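Local structure of alpha-catenin-like protein hmp-1 (Caenorhabditis elegans, 5XA5) at residues 60-63 against 64-68. The protein binds beta-catenin, cadherin and actin filaments at cell junctions and is required for cell migration during body enclosure and cell shape changes during body elongation. Sequence-based numbering, arbitrary orientation. Where two conformers were deposited one is given.
Sequences AAVA and NFLQT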
ATOM      1  N   ALA A  60      -6.321 -24.304  -3.119  1.00 43.58           N
ATOM      2  CA  ALA A  60      -5.405 -24.031  -2.012  1.00 37.11           C
ATOM      3  C   ALA A  60      -4.795 -22.645  -2.118  1.00 33.84           C
ATOM      4  O   ALA A  60      -4.541 -21.990  -1.105  1.00 40.28           O
ATOM      5  CB  ALA A  60      -4.307 -25.065  -1.964  1.00 46.74           C
ATOM      6  N   ALA A  61      -4.544 -22.211  -3.347  1.00 32.28           N
ATOM      7  CA  ALA A  61      -3.938 -20.898  -3.575  1.00 33.13           C
ATOM      8  C   ALA A  61      -4.929 -19.785  -3.262  1.00 37.32           C
ATOM      9  O   ALA A  61      -4.543 -18.752  -2.707  1.00 38.69           O
ATOM     10  CB  ALA A  61      -3.430 -20.767  -5.009  1.00 33.90           C
ATOM     11  N   VAL A  62      -6.192 -19.980  -3.630  1.00 35.22           N
ATOM     12  CA  VAL A  62      -7.238 -19.034  -3.245  1.00 33.78           C
ATOM     13  C   VAL A  62      -7.308 -18.944  -1.729  1.00 38.47           C
ATOM     14  O   VAL A  62      -7.300 -17.849  -1.157  1.00 39.64           O
ATOM     15  CB  VAL A  62      -8.621 -19.436  -3.803  1.00 39.61           C
ATOM     16  CG1 VAL A  62      -9.706 -18.534  -3.232  1.00 41.58           C
ATOM     17  CG2 VAL A  62      -8.629 -19.355  -5.315  1.00 37.21           C
ATOM     18  N   ALA A  63      -7.354 -20.104  -1.076  1.00 38.34           N
ATOM     19  CA  ALA A  63      -7.438 -20.153   0.378  1.00 37.03           C
ATOM     20  C   ALA A  63      -6.261 -19.455   1.057  1.00 41.28           C
ATOM     21  O   ALA A  63      -6.449 -18.706   2.017  1.00 42.95           O
ATOM     22  CB  ALA A  63      -7.539 -21.609   0.853  1.00 39.13           C
ATOM     23  N   ASN A  64      -5.051 -19.698   0.565  1.00 37.27           N
ATOM     24  CA  ASN A  64      -3.879 -19.110   1.193  1.00 40.07           C
ATOM     25  C   ASN A  64      -3.873 -17.596   1.023  1.00 39.85           C
ATOM     26  O   ASN A  64      -3.434 -16.869   1.916  1.00 40.93           O
ATOM     27  CB  ASN A  64      -2.591 -19.713   0.631  1.00 43.20           C
ATOM     28  CG  ASN A  64      -1.362 -19.242   1.379  1.00 54.14           C
ATOM     29  OD1 ASN A  64      -0.649 -18.350   0.921  1.00 58.05           O
ATOM     30  ND2 ASN A  64      -1.123 -19.820   2.552  1.00 57.10           N
ATOM     31  N   PHE A  65      -4.362 -17.127  -0.123  1.00 35.03           N
ATOM     32  CA  PHE A  65      -4.483 -15.694  -0.370  1.00 34.75           C
ATOM     33  C   PHE A  65      -5.446 -15.080   0.653  1.00 38.46           C
ATOM     34  O   PHE A  65      -5.179 -14.021   1.232  1.00 37.29           O
ATOM     35  CB  PHE A  65      -4.962 -15.427  -1.808  1.00 36.44           C
ATOM     36  CG  PHE A  65      -4.910 -13.975  -2.210  1.00 34.17           C
ATOM     37  CD1 PHE A  65      -3.816 -13.471  -2.892  1.00 32.80           C
ATOM     38  CD2 PHE A  65      -5.955 -13.119  -1.904  1.00 31.30           C
ATOM     39  CE1 PHE A  65      -3.761 -12.134  -3.263  1.00 32.13           C
ATOM     40  CE2 PHE A  65      -5.903 -11.772  -2.253  1.00 32.64           C
ATOM     41  CZ  PHE A  65      -4.807 -11.281  -2.937  1.00 33.70           C
ATOM     42  N   LEU A  66      -6.566 -15.757   0.886  1.00 37.87           N
ATOM     43  CA  LEU A  66      -7.555 -15.256   1.824  1.00 38.32           C
ATOM     44  C   LEU A  66      -7.009 -15.250   3.247  1.00 42.92           C
ATOM     45  O   LEU A  66      -7.284 -14.327   4.010  1.00 46.32           O
ATOM     46  CB  LEU A  66      -8.839 -16.091   1.748  1.00 37.92           C
ATOM     47  CG  LEU A  66      -9.522 -16.069   0.380  1.00 43.52           C
ATOM     48  CD1 LEU A  66     -10.801 -16.881   0.406  1.00 50.43           C
ATOM     49  CD2 LEU A  66      -9.811 -14.640  -0.066  1.00 36.31           C
ATOM     50  N   GLN A  67      -6.223 -16.266   3.596  1.00 42.56           N
ATOM     51  CA  GLN A  67      -5.682 -16.372   4.946  1.00 39.63           C
ATOM     52  C   GLN A  67      -4.642 -15.290   5.202  1.00 39.71           C
ATOM     53  O   GLN A  67      -4.680 -14.613   6.230  1.00 43.04           O
ATOM     54  CB  GLN A  67      -5.072 -17.758   5.184  1.00 44.75           C
ATOM     55  CG  GLN A  67      -6.092 -18.871   5.299  1.00 58.19           C
ATOM     56  CD  GLN A  67      -5.454 -20.244   5.238  1.00 70.88           C
ATOM     57  OE1 GLN A  67      -4.234 -20.380   5.348  1.00 77.01           O
ATOM     58  NE2 GLN A  67      -6.279 -21.274   5.071  1.00 64.34           N
ATOM     59  N   THR A  68      -3.716 -15.127   4.268  1.00 37.26           N
ATOM     60  CA  THR A  68      -2.666 -14.127   4.385  0.77 36.91           C
ATOM     61  C   THR A  68      -3.268 -12.722   4.355  1.00 36.77           C
ATOM     62  O   THR A  68      -2.871 -11.824   5.121  1.00 38.87           O
ATOM     63  CB  THR A  68      -1.631 -14.307   3.261  0.77 38.11           C
ATOM     64  OG1 THR A  68      -1.001 -15.583   3.412  0.77 44.11           O
ATOM     65  CG2 THR A  68      -0.577 -13.203   3.308  0.77 44.30           C
TER
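Val62 and Leu66, one helical turn apart, run alongside one another off the same side of the helix, CG1 of Val62 meeting CD1 of Leu66 at 4.1 Å. Val62 reaches forward because CG1 stands anti to the backbone N (chi1 173°), whereas Leu66 turns its CG beside its own N (chi1 -61°), which sets Leu66 CG 3.2 Å from Val62 O. Val62 O also accepts the backbone hydrogen bond of Leu66 N at 3.0 Å. Gln67 repeats the pattern on Ala63: its N donates to Ala63 O over 2.9 Å, and its CG rests 3.3 Å from Ala63 O. One residue on, Asn64 O accepts the backbone hydrogen bond of Thr68 N; in one of the two modelled conformers Thr68 OG1 also reaches Asn64 O. Phe65 and Leu66 pack on Leu93 of helix 83-112, and Val62 and Phe65 also touch another protein chain. Cutting Leu66 back to an alanine removes CG and CD1, which is likely to leave Val62 CG1 without this neighbour and a gap facing Leu93. The i to i+4 spacing is general to alpha-helices; here it lets helix 51-74 set this side against helix 83-112 in a helical bundle of the vinculin/alpha-catenin family, in the N-terminal part of hmp-1.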